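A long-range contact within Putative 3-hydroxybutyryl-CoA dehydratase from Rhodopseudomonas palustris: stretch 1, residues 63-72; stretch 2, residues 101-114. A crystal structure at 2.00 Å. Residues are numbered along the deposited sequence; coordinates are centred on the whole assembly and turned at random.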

ATOM      1  N   VAL A  63     -27.469   2.679  15.044  1.00 31.69           N
ATOM      2  CA  VAL A  63     -26.732   3.390  16.107  1.00 31.23           C
ATOM      3  C   VAL A  63     -25.972   2.361  16.936  1.00 32.16           C
ATOM      4  O   VAL A  63     -26.587   1.433  17.485  1.00 32.39           O
ATOM      5  CB  VAL A  63     -27.693   4.161  17.025  1.00 30.70           C
ATOM      6  CG1 VAL A  63     -26.974   4.651  18.287  1.00 29.81           C
ATOM      7  CG2 VAL A  63     -28.263   5.372  16.233  1.00 33.98           C
ATOM      8  N   ILE A  64     -24.645   2.502  17.018  1.00 32.44           N
ATOM      9  CA  ILE A  64     -23.859   1.698  17.916  1.00 32.15           C
ATOM     10  C   ILE A  64     -23.474   2.508  19.152  1.00 34.51           C
ATOM     11  O   ILE A  64     -23.022   3.643  19.053  1.00 36.65           O
ATOM     12  CB  ILE A  64     -22.598   1.257  17.283  1.00 32.83           C
ATOM     13  CG1 ILE A  64     -22.882   0.470  16.034  1.00 29.14           C
ATOM     14  CG2 ILE A  64     -21.736   0.404  18.315  1.00 29.09           C
ATOM     15  CD1 ILE A  64     -21.591   0.200  15.272  1.00 34.53           C
ATOM     16  N   HIS A  65     -23.670   1.936  20.316  1.00 32.63           N
ATOM     17  CA  HIS A  65     -23.568   2.732  21.532  1.00 32.82           C
ATOM     18  C   HIS A  65     -23.081   1.865  22.668  1.00 31.56           C
ATOM     19  O   HIS A  65     -23.031   0.689  22.517  1.00 30.70           O
ATOM     20  CB  HIS A  65     -24.926   3.354  21.857  1.00 32.25           C
ATOM     21  CG  HIS A  65     -25.998   2.367  22.184  1.00 33.05           C
ATOM     22  ND1 HIS A  65     -26.552   2.255  23.450  1.00 32.06           N
ATOM     23  CD2 HIS A  65     -26.677   1.504  21.399  1.00 32.28           C
ATOM     24  CE1 HIS A  65     -27.474   1.309  23.442  1.00 34.41           C
ATOM     25  NE2 HIS A  65     -27.583   0.853  22.204  1.00 34.68           N
ATOM     26  N   GLY A  66     -22.656   2.448  23.781  1.00 32.35           N
ATOM     27  CA  GLY A  66     -22.133   1.630  24.892  1.00 34.30           C
ATOM     28  C   GLY A  66     -23.084   1.582  26.086  1.00 35.27           C
ATOM     29  O   GLY A  66     -23.766   2.579  26.433  1.00 34.86           O
ATOM     30  N   ILE A  67     -23.214   0.397  26.683  1.00 38.06           N
ATOM     31  CA  ILE A  67     -23.999   0.273  27.914  1.00 37.79           C
ATOM     32  C   ILE A  67     -22.974   0.624  28.974  1.00 38.48           C
ATOM     33  O   ILE A  67     -21.851   0.180  28.873  1.00 39.20           O
ATOM     34  CB  ILE A  67     -24.482  -1.151  28.135  1.00 38.11           C
ATOM     35  CG1 ILE A  67     -25.238  -1.659  26.887  1.00 38.76           C
ATOM     36  CG2 ILE A  67     -25.375  -1.235  29.411  1.00 39.93           C
ATOM     37  CD1 ILE A  67     -26.667  -1.049  26.668  1.00 37.42           C
ATOM     38  N   GLY A  68     -23.343   1.411  29.984  1.00 37.40           N
ATOM     39  CA  GLY A  68     -22.397   1.758  31.027  1.00 38.37           C
ATOM     40  C   GLY A  68     -21.868   3.166  30.849  1.00 38.31           C
ATOM     41  O   GLY A  68     -22.426   3.968  30.099  1.00 39.55           O
ATOM     42  N   ASP A  69     -20.778   3.467  31.516  1.00 37.88           N
ATOM     43  CA  ASP A  69     -20.159   4.767  31.349  1.00 38.56           C
ATOM     44  C   ASP A  69     -19.277   4.879  30.102  1.00 37.71           C
ATOM     45  O   ASP A  69     -18.943   5.987  29.715  1.00 37.87           O
ATOM     46  CB  ASP A  69     -19.324   5.101  32.581  1.00 38.83           C
ATOM     47  CG  ASP A  69     -20.166   5.144  33.885  1.00 43.15           C
ATOM     48  OD1 ASP A  69     -21.424   5.333  33.832  1.00 39.38           O
ATOM     49  OD2 ASP A  69     -19.520   5.005  34.974  1.00 44.81           O
ATOM     50  N   HIS A  70     -18.928   3.768  29.453  1.00 36.50           N
ATOM     51  CA  HIS A  70     -17.925   3.842  28.374  1.00 37.12           C
ATOM     52  C   HIS A  70     -18.420   3.323  27.026  1.00 36.15           C
ATOM     53  O   HIS A  70     -19.307   2.436  26.948  1.00 37.24           O
ATOM     54  CB  HIS A  70     -16.594   3.141  28.771  1.00 37.59           C
ATOM     55  CG  HIS A  70     -16.095   3.562  30.107  1.00 37.07           C
ATOM     56  ND1 HIS A  70     -15.313   4.690  30.279  1.00 38.30           N
ATOM     57  CD2 HIS A  70     -16.373   3.089  31.349  1.00 37.10           C
ATOM     58  CE1 HIS A  70     -15.087   4.859  31.574  1.00 41.69           C
ATOM     59  NE2 HIS A  70     -15.727   3.906  32.242  1.00 40.16           N
ATOM     60  N   PHE A  71     -17.834   3.878  25.961  1.00 35.50           N
ATOM     61  CA  PHE A  71     -18.038   3.305  24.657  1.00 32.47           C
ATOM     62  C   PHE A  71     -17.294   1.952  24.546  1.00 31.51           C
ATOM     63  O   PHE A  71     -17.926   0.881  24.548  1.00 31.41           O
ATOM     64  CB  PHE A  71     -17.614   4.269  23.580  1.00 31.97           C
ATOM     65  CG  PHE A  71     -17.954   3.772  22.245  1.00 31.00           C
ATOM     66  CD1 PHE A  71     -19.312   3.645  21.858  1.00 30.73           C
ATOM     67  CD2 PHE A  71     -16.977   3.367  21.388  1.00 28.49           C
ATOM     68  CE1 PHE A  71     -19.637   3.140  20.560  1.00 31.33           C
ATOM     69  CE2 PHE A  71     -17.294   2.883  20.055  1.00 30.41           C
ATOM     70  CZ  PHE A  71     -18.583   2.741  19.664  1.00 26.16           C
ATOM     71  N   SER A  72     -15.970   1.998  24.496  1.00 30.44           N
ATOM     72  CA  SER A  72     -15.155   0.790  24.528  1.00 32.19           C
ATOM     73  C   SER A  72     -13.733   1.182  24.807  1.00 33.52           C
ATOM     74  O   SER A  72     -13.202   2.142  24.243  1.00 33.12           O
ATOM     75  CB  SER A  72     -15.247  -0.001  23.224  1.00 31.37           C
ATOM     76  OG  SER A  72     -14.268  -1.023  23.180  1.00 33.23           O
ATOM     77  N   LYS A 101     -18.228  -4.419   7.567  1.00 33.16           N
ATOM     78  CA  LYS A 101     -19.711  -4.400   7.589  1.00 33.26           C
ATOM     79  C   LYS A 101     -20.236  -3.092   8.193  1.00 32.74           C
ATOM     80  O   LYS A 101     -21.381  -2.777   8.032  1.00 33.02           O
ATOM     81  CB  LYS A 101     -20.235  -5.557   8.448  1.00 34.10           C
ATOM     82  CG  LYS A 101     -19.707  -6.908   8.004  1.00 35.77           C
ATOM     83  CD  LYS A 101     -20.212  -7.269   6.657  1.00 39.48           C
ATOM     84  CE  LYS A 101     -20.543  -8.786   6.624  1.00 46.24           C
ATOM     85  NZ  LYS A 101     -21.410  -9.071   5.408  1.00 49.68           N
ATOM     86  N   ILE A 102     -19.407  -2.359   8.915  1.00 31.02           N
ATOM     87  CA  ILE A 102     -19.783  -1.027   9.342  1.00 31.73           C
ATOM     88  C   ILE A 102     -19.549  -0.015   8.213  1.00 32.19           C
ATOM     89  O   ILE A 102     -20.465   0.665   7.758  1.00 32.47           O
ATOM     90  CB  ILE A 102     -18.920  -0.598  10.516  1.00 32.05           C
ATOM     91  CG1 ILE A 102     -18.981  -1.682  11.623  1.00 33.29           C
ATOM     92  CG2 ILE A 102     -19.398   0.767  11.053  1.00 28.96           C
ATOM     93  CD1 ILE A 102     -18.447  -1.175  13.028  1.00 29.37           C
ATOM     94  N   GLN A 103     -18.300   0.098   7.783  1.00 32.53           N
ATOM     95  CA  GLN A 103     -17.937   1.027   6.714  1.00 33.46           C
ATOM     96  C   GLN A 103     -18.843   0.906   5.491  1.00 34.44           C
ATOM     97  O   GLN A 103     -19.323   1.917   4.967  1.00 35.06           O
ATOM     98  CB  GLN A 103     -16.475   0.762   6.208  1.00 34.44           C
ATOM     99  CG  GLN A 103     -16.005   1.865   5.153  1.00 34.58           C
ATOM    100  CD  GLN A 103     -14.484   1.805   4.878  1.00 38.94           C
ATOM    101  OE1 GLN A 103     -13.757   1.065   5.533  1.00 34.86           O
ATOM    102  NE2 GLN A 103     -14.000   2.606   3.915  1.00 35.60           N
ATOM    103  N   TYR A 104     -19.062  -0.338   5.036  1.00 35.86           N
ATOM    104  CA  TYR A 104     -19.743  -0.583   3.790  1.00 36.00           C
ATOM    105  C   TYR A 104     -21.162  -1.030   4.081  1.00 36.29           C
ATOM    106  O   TYR A 104     -21.805  -1.654   3.237  1.00 34.46           O
ATOM    107  CB  TYR A 104     -18.972  -1.586   2.864  1.00 36.23           C
ATOM    108  CG  TYR A 104     -17.622  -1.051   2.501  1.00 38.96           C
ATOM    109  CD1 TYR A 104     -16.440  -1.606   3.056  1.00 39.64           C
ATOM    110  CD2 TYR A 104     -17.510   0.101   1.693  1.00 35.05           C
ATOM    111  CE1 TYR A 104     -15.180  -1.054   2.757  1.00 36.91           C
ATOM    112  CE2 TYR A 104     -16.267   0.658   1.382  1.00 35.77           C
ATOM    113  CZ  TYR A 104     -15.092   0.033   1.897  1.00 39.56           C
ATOM    114  OH  TYR A 104     -13.834   0.584   1.592  1.00 43.98           O
ATOM    115  N   CYS A 105     -21.664  -0.682   5.262  1.00 36.44           N
ATOM    116  CA  CYS A 105     -23.062  -1.008   5.588  1.00 35.92           C
ATOM    117  C   CYS A 105     -24.015  -0.351   4.566  1.00 36.58           C
ATOM    118  O   CYS A 105     -23.779   0.768   4.096  1.00 36.80           O
ATOM    119  CB  CYS A 105     -23.373  -0.497   7.010  1.00 36.86           C
ATOM    120  SG  CYS A 105     -25.030  -0.940   7.710  1.00 35.59           S
ATOM    121  N   ARG A 106     -25.122  -0.987   4.267  1.00 36.13           N
ATOM    122  CA  ARG A 106     -26.008  -0.393   3.296  1.00 36.09           C
ATOM    123  C   ARG A 106     -26.775   0.825   3.838  1.00 34.85           C
ATOM    124  O   ARG A 106     -27.201   1.717   3.079  1.00 33.69           O
ATOM    125  CB  ARG A 106     -26.936  -1.403   2.665  1.00 36.87           C
ATOM    126  CG  ARG A 106     -27.954  -1.851   3.538  1.00 38.33           C
ATOM    127  CD  ARG A 106     -29.224  -2.395   2.763  1.00 41.17           C
ATOM    128  NE  ARG A 106     -30.008  -3.083   3.810  1.00 42.08           N
ATOM    129  CZ  ARG A 106     -30.909  -2.482   4.576  1.00 45.05           C
ATOM    130  NH1 ARG A 106     -31.234  -1.229   4.338  1.00 51.09           N
ATOM    131  NH2 ARG A 106     -31.525  -3.125   5.539  1.00 41.43           N
ATOM    132  N   VAL A 107     -26.859   0.924   5.142  1.00 33.74           N
ATOM    133  CA  VAL A 107     -27.398   2.142   5.749  1.00 32.47           C
ATOM    134  C   VAL A 107     -26.376   2.873   6.599  1.00 33.12           C
ATOM    135  O   VAL A 107     -25.340   2.294   6.988  1.00 33.89           O
ATOM    136  CB  VAL A 107     -28.630   1.785   6.590  1.00 33.00           C
ATOM    137  CG1 VAL A 107     -29.689   1.197   5.655  1.00 30.96           C
ATOM    138  CG2 VAL A 107     -28.252   0.846   7.766  1.00 25.35           C
ATOM    139  N   PRO A 108     -26.651   4.165   6.905  1.00 34.00           N
ATOM    140  CA  PRO A 108     -25.572   4.810   7.680  1.00 33.38           C
ATOM    141  C   PRO A 108     -25.489   4.304   9.120  1.00 33.13           C
ATOM    142  O   PRO A 108     -26.512   4.025   9.752  1.00 33.19           O
ATOM    143  CB  PRO A 108     -25.949   6.272   7.711  1.00 31.91           C
ATOM    144  CG  PRO A 108     -27.221   6.428   6.880  1.00 34.42           C
ATOM    145  CD  PRO A 108     -27.613   5.126   6.309  1.00 33.73           C
ATOM    146  N   VAL A 109     -24.258   4.261   9.621  1.00 33.23           N
ATOM    147  CA  VAL A 109     -23.974   3.863  10.997  1.00 31.15           C
ATOM    148  C   VAL A 109     -23.505   5.068  11.803  1.00 30.97           C
ATOM    149  O   VAL A 109     -22.569   5.796  11.391  1.00 29.88           O
ATOM    150  CB  VAL A 109     -22.907   2.806  11.019  1.00 30.07           C
ATOM    151  CG1 VAL A 109     -22.614   2.353  12.457  1.00 28.86           C
ATOM    152  CG2 VAL A 109     -23.336   1.628  10.150  1.00 32.10           C
ATOM    153  N   ILE A 110     -24.156   5.271  12.955  1.00 30.84           N
ATOM    154  CA  ILE A 110     -23.833   6.362  13.828  1.00 32.17           C
ATOM    155  C   ILE A 110     -23.295   5.769  15.122  1.00 32.49           C
ATOM    156  O   ILE A 110     -23.944   4.919  15.705  1.00 33.37           O
ATOM    157  CB  ILE A 110     -25.122   7.269  14.099  1.00 32.78           C
ATOM    158  CG1 ILE A 110     -25.716   7.771  12.765  1.00 33.83           C
ATOM    159  CG2 ILE A 110     -24.803   8.477  15.028  1.00 31.44           C
ATOM    160  CD1 ILE A 110     -27.106   7.321  12.537  1.00 33.98           C
ATOM    161  N   ALA A 111     -22.162   6.255  15.603  1.00 32.32           N
ATOM    162  CA  ALA A 111     -21.620   5.789  16.892  1.00 32.73           C
ATOM    163  C   ALA A 111     -21.834   6.868  17.968  1.00 33.59           C
ATOM    164  O   ALA A 111     -21.476   8.035  17.761  1.00 35.14           O
ATOM    165  CB  ALA A 111     -20.125   5.477  16.733  1.00 32.59           C
ATOM    166  N   ALA A 112     -22.445   6.489  19.087  1.00 31.72           N
ATOM    167  CA  ALA A 112     -22.677   7.383  20.182  1.00 30.93           C
ATOM    168  C   ALA A 112     -21.517   7.209  21.124  1.00 31.53           C
ATOM    169  O   ALA A 112     -21.333   6.105  21.658  1.00 32.10           O
ATOM    170  CB  ALA A 112     -24.061   7.043  20.859  1.00 30.37           C
ATOM    171  N   LEU A 113     -20.668   8.233  21.269  1.00 30.18           N
ATOM    172  CA  LEU A 113     -19.434   8.087  22.060  1.00 30.94           C
ATOM    173  C   LEU A 113     -19.519   8.711  23.469  1.00 32.49           C
ATOM    174  O   LEU A 113     -20.034   9.794  23.649  1.00 32.99           O
ATOM    175  CB  LEU A 113     -18.243   8.632  21.285  1.00 31.30           C
ATOM    176  CG  LEU A 113     -18.152   8.172  19.821  1.00 31.23           C
ATOM    177  CD1 LEU A 113     -16.928   8.846  19.216  1.00 32.43           C
ATOM    178  CD2 LEU A 113     -18.026   6.666  19.709  1.00 30.31           C
ATOM    179  N   LYS A 114     -19.070   7.991  24.484  1.00 32.77           N
ATOM    180  CA  LYS A 114     -18.959   8.562  25.842  1.00 32.19           C
ATOM    181  C   LYS A 114     -17.789   7.863  26.502  1.00 31.90           C
ATOM    182  O   LYS A 114     -17.414   6.815  26.028  1.00 31.76           O
ATOM    183  CB  LYS A 114     -20.238   8.266  26.660  1.00 33.37           C
ATOM    184  CG  LYS A 114     -20.534   6.764  26.889  1.00 30.56           C
ATOM    185  CD  LYS A 114     -21.951   6.617  27.460  1.00 37.89           C
ATOM    186  CE  LYS A 114     -22.387   5.167  27.364  1.00 36.94           C
ATOM    187  NZ  LYS A 114     -23.809   4.901  27.858  1.00 39.59           N
TER

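What holds the two backbones side by side? Strands 63-66 and 109-113 run parallel, with an angle of 18° between their directions, and I64 supplies both of the hydrogen bonds that join them. Its N donates to I110 O at 2.8 Å, and its O accepts from A112 N at 2.9 Å. One residue thus reaches two partners that flank A111, the residue paired with it, as is usual in a parallel sheet. The carbonyls also receive CA-H...O contacts: V63 CA lies 3.2 Å from I110 O, and A111 CA lies 3.4 Å from I64 O.

How do the apolar side chains sort themselves around this pairing? V63 and I110 share one face of the sheet, where V63 CG2 comes within 4.2 Å of I110 CB. I64 and A111 share the other. The I64 side chain finds its closer neighbours elsewhere along stretch 2: I64 CD1 packs 3.7 Å from V109 CG1 and 4.1 Å from I102 CD1, so the strand also touches the end of the helix. H65 adds only a light contact, H65 CB to A112 CB at 3.9 Å, since the end of its side chain leads away.

What does the F71 ring do once stretch 1 has left the strand? It returns to lie against the residues at the end of strand 109-113. L113 CD2 sits 3.6 Å from the centroid of the F71 ring and 3° off the ring normal, an almost ideal CH-pi placement over one face. Two further neighbours approach obliquely: A112 O is 3.2 Å from F71 CD1, and A111 CB is 4.3 Å from F71 CZ. The backbone joins in: F71 N donates a hydrogen bond to K114 O at 3.0 Å, with a somewhat bent angle of 139° at the hydrogen.

Why is K114 the residue most covered by the other stretch? Its side chain leaves CA sideways, then extends with chi2, chi3 and chi4 all t to bring its amine to the turn after strand 63-66. There K114 NZ donates to G66 O at 2.7 Å and, in a weak hydrogen bond, to G68 O at 2.8 Å, so a single amine ties the end of the strand (G66 O) to the loop that follows (G68 O). The aliphatic part is in contact too, with K114 CG 3.3 Å from D69 O. K114 N fares less well: the contact buries it without a hydrogen-bonding partner anywhere in the model.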